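Local coordinates for chloroplast pentatricopeptide repeat protein 10 (Zea mays, PDB 4M59) that binds specific single-stranded RNA segments between chloroplast genes and stabilises the transcripts by blocking exonucleases from either direction, at residues T423-L428 with Q442-K447; S446-K451 with E457-L462; A474-I479 with R497-A502. The protein carries 4 engineered substitutions. One frame throughout, in Å; residues are numbered along the deposited sequence.

Interaction 1. Residues T423-L428 with Q442-K447; sequences TTYNAL and QSIVSK
Although Tyr425 and Ile444 meet across this helix pair through carbon alone, a polar bond lies close by within the second helix: the hydroxyl OG of Ser446 donates a hydrogen bond to Ser443 O at 3.1 Å, well above the carbonyl plane and not along a lone pair. It stays within one helix, and the meeting of the two helices rests on apolar surfaces. Ring atom CD1 of Tyr425 touches the branch methyl CG2 of Ile444 at 4.2 Å, while the chain end CD1 of Ile444 comes to Leu428 CB at 4.3 Å. One isoleucine therefore serves two residues a turn apart on the partner helix. The helical segments run antiparallel, at 176°, with axes 10.5 Å apart, the hairpin expected of a pentatricopeptide repeat; both fall within the predicted eleventh repeat. Tyr410, from helix 403-413, packs on both Tyr425 and Leu428 and joins this core to the preceding hairpin. At the more open side Lys447 runs obliquely across the tyrosine. Its CG stands anti to the backbone N (chi1 -179°), and further bends in the chain bring NZ to 4.2 Å from Tyr425 OH, too far for a hydrogen bond. With the ammonium of Lys451 also near Lys447 NZ, one of the two lysines may lose its proton more readily, whereas the adhesion of the helices themselves is essentially hydrophobic.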
loop_
_atom_site.group_PDB
_atom_site.type_symbol
_atom_site.label_atom_id
_atom_site.label_comp_id
_atom_site.label_asym_id
_atom_site.label_seq_id
_atom_site.Cartn_x
_atom_site.Cartn_y
_atom_site.Cartn_z
ATOM N N THR A 423 5.441 16.523 -16.021
ATOM C CA THR A 423 4.254 15.935 -15.431
ATOM C C THR A 423 3.051 16.196 -16.323
ATOM O O THR A 423 2.214 15.326 -16.547
ATOM C CB THR A 423 4.007 16.485 -14.021
ATOM O OG1 THR A 423 2.641 16.277 -13.661
ATOM C CG2 THR A 423 4.313 17.951 -13.968
ATOM N N THR A 424 3.001 17.405 -16.854
ATOM C CA THR A 424 1.963 17.835 -17.760
ATOM C C THR A 424 1.911 16.984 -19.014
ATOM O O THR A 424 0.845 16.751 -19.557
ATOM C CB THR A 424 2.205 19.271 -18.174
ATOM O OG1 THR A 424 2.419 20.063 -17.007
ATOM C CG2 THR A 424 1.029 19.799 -18.925
ATOM N N TYR A 425 3.065 16.475 -19.437
ATOM C CA TYR A 425 3.096 15.672 -20.629
ATOM C C TYR A 425 2.928 14.247 -20.280
ATOM O O TYR A 425 2.557 13.448 -21.092
ATOM C CB TYR A 425 4.402 15.850 -21.363
ATOM C CG TYR A 425 4.554 17.188 -21.967
ATOM C CD1 TYR A 425 3.931 17.515 -23.119
ATOM C CD2 TYR A 425 5.323 18.113 -21.391
ATOM C CE1 TYR A 425 4.067 18.729 -23.653
ATOM C CE2 TYR A 425 5.454 19.320 -21.908
ATOM C CZ TYR A 425 4.828 19.628 -23.039
ATOM O OH TYR A 425 4.984 20.867 -23.555
ATOM N N ASN A 426 3.158 13.961 -19.027
ATOM C CA ASN A 426 3.033 12.619 -18.573
ATOM C C ASN A 426 1.599 12.245 -18.318
ATOM O O ASN A 426 1.181 11.131 -18.581
ATOM C CB ASN A 426 3.836 12.479 -17.306
ATOM C CG ASN A 426 5.158 11.835 -17.526
ATOM O OD1 ASN A 426 5.403 11.213 -18.543
ATOM N ND2 ASN A 426 6.022 11.958 -16.550
ATOM N N ALA A 427 0.855 13.185 -17.769
ATOM C CA ALA A 427 -0.554 12.998 -17.541
ATOM C C ALA A 427 -1.182 12.625 -18.861
ATOM O O ALA A 427 -1.853 11.611 -18.986
ATOM C CB ALA A 427 -1.159 14.263 -17.022
ATOM N N LEU A 428 -0.918 13.450 -19.857
ATOM C CA LEU A 428 -1.453 13.242 -21.175
ATOM C C LEU A 428 -1.101 11.884 -21.744
ATOM O O LEU A 428 -1.935 11.226 -22.335
ATOM C CB LEU A 428 -0.957 14.337 -22.103
ATOM C CG LEU A 428 -1.357 15.756 -21.743
ATOM C CD1 LEU A 428 -0.763 16.710 -22.727
ATOM C CD2 LEU A 428 -2.831 15.862 -21.773
ATOM N N GLN A 442 3.640 9.628 -29.632
ATOM C CA GLN A 442 4.886 10.032 -30.223
ATOM C C GLN A 442 4.877 11.523 -30.311
ATOM O O GLN A 442 5.581 12.190 -29.583
ATOM C CB GLN A 442 5.019 9.454 -31.616
ATOM C CG GLN A 442 5.307 7.986 -31.635
ATOM C CD GLN A 442 5.522 7.466 -33.020
ATOM O OE1 GLN A 442 5.182 8.122 -33.997
ATOM N NE2 GLN A 442 6.098 6.287 -33.119
ATOM N N SER A 443 4.022 12.047 -31.178
ATOM C CA SER A 443 3.925 13.478 -31.445
ATOM C C SER A 443 4.060 14.360 -30.213
ATOM O O SER A 443 4.405 15.529 -30.306
ATOM C CB SER A 443 2.605 13.788 -32.132
ATOM O OG SER A 443 2.258 15.143 -31.959
ATOM N N ILE A 444 3.792 13.768 -29.061
ATOM C CA ILE A 444 3.866 14.453 -27.798
ATOM C C ILE A 444 5.278 14.443 -27.256
ATOM O O ILE A 444 5.803 15.479 -26.855
ATOM C CB ILE A 444 2.949 13.765 -26.797
ATOM C CG1 ILE A 444 1.525 14.266 -26.981
ATOM C CG2 ILE A 444 3.412 14.007 -25.381
ATOM C CD1 ILE A 444 0.560 13.657 -26.016
ATOM N N VAL A 445 5.894 13.272 -27.254
ATOM C CA VAL A 445 7.206 13.124 -26.648
ATOM C C VAL A 445 8.204 14.003 -27.360
ATOM O O VAL A 445 9.065 14.605 -26.737
ATOM C CB VAL A 445 7.669 11.657 -26.605
ATOM C CG1 VAL A 445 7.938 11.121 -27.980
ATOM C CG2 VAL A 445 8.898 11.543 -25.769
ATOM N N SER A 446 8.047 14.112 -28.670
ATOM C CA SER A 446 8.874 14.987 -29.466
ATOM C C SER A 446 8.642 16.407 -29.008
ATOM O O SER A 446 9.583 17.169 -28.838
ATOM C CB SER A 446 8.514 14.852 -30.938
ATOM O OG SER A 446 7.314 15.532 -31.227
ATOM N N LYS A 447 7.393 16.758 -28.778
ATOM C CA LYS A 447 7.086 18.105 -28.353
ATOM C C LYS A 447 7.716 18.318 -27.021
ATOM O O LYS A 447 8.192 19.382 -26.728
ATOM C CB LYS A 447 5.589 18.288 -28.214
ATOM C CG LYS A 447 5.170 19.660 -27.800
ATOM C CD LYS A 447 5.220 20.590 -28.958
ATOM C CE LYS A 447 4.597 21.905 -28.611
ATOM N NZ LYS A 447 5.249 22.473 -27.422
#

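Interaction 2. Residues S446-K451 with E457-L462; sequences SKMRTK and EQSYSL
Arg449 and Tyr460 provide the polar part of this contact. NH2 of the arginine donates to the phenol OH of Tyr460 over 3.4 Å, a weak bond although nearly straight at 172°. The oxygen sits at the guanidinium edge, close to its plane, and the two side chains cross at about a right angle, with guanidinium and ring planes turned 47° apart. A bend at chi3 (-141°) of the arginine helps to carry the group to the tyrosine, and Pro455 packs on both side chains. Van der Waals contact makes up the rest: the terminal methyl CE of Met448 approaches OG of Ser459 at 4.2 Å. This is a junction between successive helical hairpins of the superhelix, since helix 438-449 belongs to the predicted eleventh repeat and helix 458-468 to the twelfth, with only a short linker between the two segments. Hydrogen bonding within the first segment closes its helix. Thr450, the first residue to leave helical geometry, sends OG1 back to Lys447 O at 3.0 Å, and its backbone N reaches Ser446 O at 2.7 Å. In the second segment, Glu457 O accepts from the backbone N of both Tyr460 and Ser461, while Gln458 packs against Tyr524 of the second subunit.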
loop_
_atom_site.group_PDB
_atom_site.type_symbol
_atom_site.label_atom_id
_atom_site.label_comp_id
_atom_site.label_asym_id
_atom_site.label_seq_id
_atom_site.Cartn_x
_atom_site.Cartn_y
_atom_site.Cartn_z
ATOM N N SER A 446 8.047 14.112 -28.670
ATOM C CA SER A 446 8.874 14.987 -29.466
ATOM C C SER A 446 8.642 16.407 -29.008
ATOM O O SER A 446 9.583 17.169 -28.838
ATOM C CB SER A 446 8.514 14.852 -30.938
ATOM O OG SER A 446 7.314 15.532 -31.227
ATOM N N LYS A 447 7.393 16.758 -28.778
ATOM C CA LYS A 447 7.086 18.105 -28.353
ATOM C C LYS A 447 7.716 18.318 -27.021
ATOM O O LYS A 447 8.192 19.382 -26.728
ATOM C CB LYS A 447 5.589 18.288 -28.214
ATOM C CG LYS A 447 5.170 19.660 -27.800
ATOM C CD LYS A 447 5.220 20.590 -28.958
ATOM C CE LYS A 447 4.597 21.905 -28.611
ATOM N NZ LYS A 447 5.249 22.473 -27.422
ATOM N N MET A 448 7.705 17.278 -26.198
ATOM C CA MET A 448 8.357 17.328 -24.902
ATOM C C MET A 448 9.833 17.623 -25.121
ATOM O O MET A 448 10.449 18.393 -24.386
ATOM C CB MET A 448 8.188 15.993 -24.181
ATOM C CG MET A 448 8.654 15.989 -22.735
ATOM S SD MET A 448 7.978 14.606 -21.800
ATOM C CE MET A 448 7.715 13.396 -23.091
ATOM N N ARG A 449 10.387 16.998 -26.155
ATOM C CA ARG A 449 11.780 17.190 -26.534
ATOM C C ARG A 449 12.072 18.577 -27.091
ATOM O O ARG A 449 13.143 19.136 -26.845
ATOM C CB ARG A 449 12.208 16.123 -27.545
ATOM C CG ARG A 449 12.582 14.790 -26.915
ATOM C CD ARG A 449 13.126 13.829 -27.959
ATOM N NE ARG A 449 12.663 12.461 -27.737
ATOM C CZ ARG A 449 13.148 11.651 -26.805
ATOM N NH1 ARG A 449 14.115 12.068 -25.998
ATOM N NH2 ARG A 449 12.666 10.423 -26.674
ATOM N N THR A 450 11.133 19.139 -27.849
ATOM C CA THR A 450 11.381 20.412 -28.496
ATOM C C THR A 450 11.139 21.558 -27.549
ATOM O O THR A 450 11.184 22.712 -27.947
ATOM C CB THR A 450 10.510 20.613 -29.730
ATOM O OG1 THR A 450 9.134 20.596 -29.354
ATOM C CG2 THR A 450 10.756 19.509 -30.725
ATOM N N LYS A 451 10.892 21.236 -26.286
ATOM C CA LYS A 451 10.650 22.249 -25.268
ATOM C C LYS A 451 11.750 22.248 -24.212
ATOM O O LYS A 451 11.669 22.977 -23.222
ATOM C CB LYS A 451 9.287 22.031 -24.609
ATOM C CG LYS A 451 8.266 23.114 -24.927
ATOM C CD LYS A 451 7.374 22.707 -26.087
ATOM C CE LYS A 451 6.474 23.851 -26.523
ATOM N NZ LYS A 451 6.130 24.750 -25.386
ATOM N N GLU A 457 11.102 7.955 -16.771
ATOM C CA GLU A 457 10.936 6.532 -16.905
ATOM C C GLU A 457 9.487 6.201 -17.126
ATOM O O GLU A 457 9.149 5.434 -18.010
ATOM C CB GLU A 457 11.421 5.853 -15.641
ATOM C CG GLU A 457 10.637 4.636 -15.255
ATOM C CD GLU A 457 11.082 4.074 -13.942
ATOM O OE1 GLU A 457 10.378 4.278 -12.939
ATOM O OE2 GLU A 457 12.146 3.434 -13.910
ATOM N N GLN A 458 8.631 6.783 -16.304
ATOM C CA GLN A 458 7.205 6.569 -16.407
ATOM C C GLN A 458 6.762 7.022 -17.774
ATOM O O GLN A 458 5.877 6.431 -18.376
ATOM C CB GLN A 458 6.473 7.344 -15.318
ATOM C CG GLN A 458 6.915 8.791 -15.160
ATOM C CD GLN A 458 8.248 8.946 -14.431
ATOM O OE1 GLN A 458 9.106 8.072 -14.488
ATOM N NE2 GLN A 458 8.427 10.077 -13.765
ATOM N N SER A 459 7.411 8.067 -18.266
ATOM C CA SER A 459 7.170 8.550 -19.606
ATOM C C SER A 459 7.462 7.458 -20.600
ATOM O O SER A 459 6.851 7.398 -21.655
ATOM C CB SER A 459 8.053 9.741 -19.905
ATOM O OG SER A 459 7.356 10.943 -19.692
ATOM N N TYR A 460 8.369 6.567 -20.237
ATOM C CA TYR A 460 8.772 5.501 -21.137
ATOM C C TYR A 460 7.876 4.314 -20.905
ATOM O O TYR A 460 7.678 3.491 -21.763
ATOM C CB TYR A 460 10.268 5.138 -20.984
ATOM C CG TYR A 460 11.192 5.943 -21.864
ATOM C CD1 TYR A 460 11.170 5.798 -23.209
ATOM C CD2 TYR A 460 12.069 6.852 -21.340
ATOM C CE1 TYR A 460 11.968 6.533 -24.008
ATOM C CE2 TYR A 460 12.881 7.595 -22.142
ATOM C CZ TYR A 460 12.827 7.427 -23.481
ATOM O OH TYR A 460 13.635 8.145 -24.326
ATOM N N SER A 461 7.304 4.252 -19.730
ATOM C CA SER A 461 6.413 3.164 -19.403
ATOM C C SER A 461 5.074 3.394 -20.076
ATOM O O SER A 461 4.489 2.490 -20.672
ATOM C CB SER A 461 6.238 3.089 -17.892
ATOM O OG SER A 461 6.003 1.756 -17.469
ATOM N N LEU A 462 4.595 4.624 -19.973
ATOM C CA LEU A 462 3.342 5.026 -20.579
ATOM C C LEU A 462 3.393 4.792 -22.064
ATOM O O LEU A 462 2.489 4.202 -22.646
ATOM C CB LEU A 462 3.107 6.510 -20.338
ATOM C CG LEU A 462 2.260 6.925 -19.148
ATOM C CD1 LEU A 462 2.584 6.098 -17.944
ATOM C CD2 LEU A 462 2.506 8.375 -18.860
#

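Interaction 3. Residues A474-I479 with R497-A502; sequences AGIAAI and RTLVIA
Ile476 carries most of this contact, meeting Leu499 and Ala502 on the helix that follows it. The setting is the stack of helical hairpins of the pentatricopeptide repeat superhelix: helix 473-483 lies in the predicted twelfth repeat and helix 493-504 in the thirteenth, so their meeting is a seam between neighbouring repeats. Near the start of the first segment, the backbone N of Gly475 is hydrogen-bonded to the side-chain oxygen of Asn472, just before the segment. Next comes Ile476, whose two branches divide the work. The methyl CG2, anti to the backbone N, touches Leu499 CD2 at 4.0 Å, the two side chains lying alongside and pointing contrary ways. The longer branch, placed beside the backbone N by a chi1 of -68° and then fully extended, lays its end against Ala502: CD1 of Ile476 rests 3.5 Å from the carbonyl O of Ala502 and 4.4 Å from the CB of that alanine. Arg508 packs on Ile476 and on Ala477, from the loop beyond helix 493-504. Away from this core, helix 493-504 turns toward the bound RNA: Ile501 packs on a sugar, and Arg497, salt-bridged to Asp527, has a long, weak ion pair with a phosphate. The seam thus lies on a helix that also meets the nucleic acid. One turn after Ile476, Ile479 points toward the second helix but stops short of it. Leu464, on helix 458-468, touches Ile479, Thr498 and Leu499, and thus extends the apolar core where Ile479 and Leu499 do not meet directly, CG2 of Ile479 lying 5.3 Å from Leu499 CD2.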
loop_
_atom_site.group_PDB
_atom_site.type_symbol
_atom_site.label_atom_id
_atom_site.label_comp_id
_atom_site.label_asym_id
_atom_site.label_seq_id
_atom_site.Cartn_x
_atom_site.Cartn_y
_atom_site.Cartn_z
ATOM N N ALA A 474 6.987 -2.300 -33.387
ATOM C CA ALA A 474 8.224 -1.680 -33.820
ATOM C C ALA A 474 8.667 -0.564 -32.890
ATOM O O ALA A 474 9.820 -0.154 -32.910
ATOM C CB ALA A 474 8.088 -1.166 -35.226
ATOM N N GLY A 475 7.743 -0.064 -32.085
ATOM C CA GLY A 475 8.048 0.990 -31.141
ATOM C C GLY A 475 8.479 0.405 -29.821
ATOM O O GLY A 475 9.167 1.044 -29.042
ATOM N N ILE A 476 8.066 -0.818 -29.572
ATOM C CA ILE A 476 8.532 -1.529 -28.412
ATOM C C ILE A 476 9.996 -1.793 -28.584
ATOM O O ILE A 476 10.813 -1.318 -27.819
ATOM C CB ILE A 476 7.854 -2.860 -28.283
ATOM C CG1 ILE A 476 6.383 -2.658 -27.953
ATOM C CG2 ILE A 476 8.522 -3.678 -27.211
ATOM C CD1 ILE A 476 5.622 -3.932 -27.858
ATOM N N ALA A 477 10.315 -2.554 -29.615
ATOM C CA ALA A 477 11.683 -2.904 -29.926
ATOM C C ALA A 477 12.531 -1.664 -29.961
ATOM O O ALA A 477 13.669 -1.672 -29.534
ATOM C CB ALA A 477 11.732 -3.592 -31.249
ATOM N N ALA A 478 11.955 -0.587 -30.450
ATOM C CA ALA A 478 12.651 0.678 -30.498
ATOM C C ALA A 478 12.936 1.196 -29.109
ATOM O O ALA A 478 13.759 2.079 -28.930
ATOM C CB ALA A 478 11.835 1.678 -31.258
ATOM N N ILE A 479 12.246 0.641 -28.120
ATOM C CA ILE A 479 12.466 1.024 -26.732
ATOM C C ILE A 479 13.477 0.082 -26.093
ATOM O O ILE A 479 14.346 0.506 -25.335
ATOM C CB ILE A 479 11.159 1.007 -25.924
ATOM C CG1 ILE A 479 10.199 2.071 -26.458
ATOM C CG2 ILE A 479 11.444 1.228 -24.445
ATOM C CD1 ILE A 479 9.082 2.431 -25.503
ATOM N N ARG A 497 9.304 -4.482 -16.215
ATOM C CA ARG A 497 7.999 -5.016 -15.897
ATOM C C ARG A 497 7.039 -4.663 -17.009
ATOM O O ARG A 497 6.322 -5.505 -17.519
ATOM C CB ARG A 497 7.519 -4.424 -14.581
ATOM C CG ARG A 497 6.226 -4.973 -14.063
ATOM C CD ARG A 497 5.756 -4.167 -12.881
ATOM N NE ARG A 497 4.403 -4.516 -12.492
ATOM C CZ ARG A 497 4.086 -5.609 -11.816
ATOM N NH1 ARG A 497 2.828 -5.846 -11.505
ATOM N NH2 ARG A 497 5.021 -6.466 -11.458
ATOM N N THR A 498 7.057 -3.401 -17.395
ATOM C CA THR A 498 6.205 -2.899 -18.449
ATOM C C THR A 498 6.533 -3.559 -19.786
ATOM O O THR A 498 5.789 -3.441 -20.740
ATOM C CB THR A 498 6.338 -1.371 -18.546
ATOM O OG1 THR A 498 6.209 -0.806 -17.239
ATOM C CG2 THR A 498 5.272 -0.782 -19.424
ATOM N N LEU A 499 7.641 -4.279 -19.838
ATOM C CA LEU A 499 8.080 -4.906 -21.076
ATOM C C LEU A 499 7.627 -6.339 -21.206
ATOM O O LEU A 499 7.287 -6.782 -22.286
ATOM C CB LEU A 499 9.598 -4.840 -21.208
ATOM C CG LEU A 499 10.123 -3.630 -21.959
ATOM C CD1 LEU A 499 11.620 -3.644 -21.965
ATOM C CD2 LEU A 499 9.604 -3.658 -23.357
ATOM N N VAL A 500 7.641 -7.067 -20.107
ATOM C CA VAL A 500 7.156 -8.425 -20.113
ATOM C C VAL A 500 5.698 -8.413 -20.491
ATOM O O VAL A 500 5.218 -9.278 -21.204
ATOM C CB VAL A 500 7.295 -9.043 -18.742
ATOM C CG1 VAL A 500 6.550 -10.324 -18.677
ATOM C CG2 VAL A 500 8.739 -9.268 -18.433
ATOM N N ILE A 501 5.005 -7.392 -20.021
ATOM C CA ILE A 501 3.587 -7.236 -20.267
ATOM C C ILE A 501 3.299 -6.781 -21.684
ATOM O O ILE A 501 2.456 -7.343 -22.360
ATOM C CB ILE A 501 2.994 -6.229 -19.281
ATOM C CG1 ILE A 501 2.914 -6.853 -17.898
ATOM C CG2 ILE A 501 1.625 -5.789 -19.717
ATOM C CD1 ILE A 501 2.475 -5.909 -16.832
ATOM N N ALA A 502 4.016 -5.767 -22.136
ATOM C CA ALA A 502 3.736 -5.172 -23.429
ATOM C C ALA A 502 4.102 -6.090 -24.567
ATOM O O ALA A 502 3.709 -5.862 -25.696
ATOM C CB ALA A 502 4.451 -3.859 -23.570
#

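The three contacts follow one another along the chain and lie on the same side of its centre. Interactions 1 and 2 are close neighbours, with centres about 5 Å apart; both use helix 438-449 and share Ser446 and Lys447. Interaction 3 opens after them, its centre about 15 Å from that of interaction 2 and about 18 Å from that of interaction 1. Helices 458-468 and 473-483 follow each other directly, and a probable hydrogen bond of 2.6 Å between Ser461 OG and Thr498 OG1 ties interactions 2 and 3 together. One contact within a predicted repeat is thus followed by two seams between repeats, 11 to 12 and 12 to 13, which is how a PPR superhelix is built along its RNA.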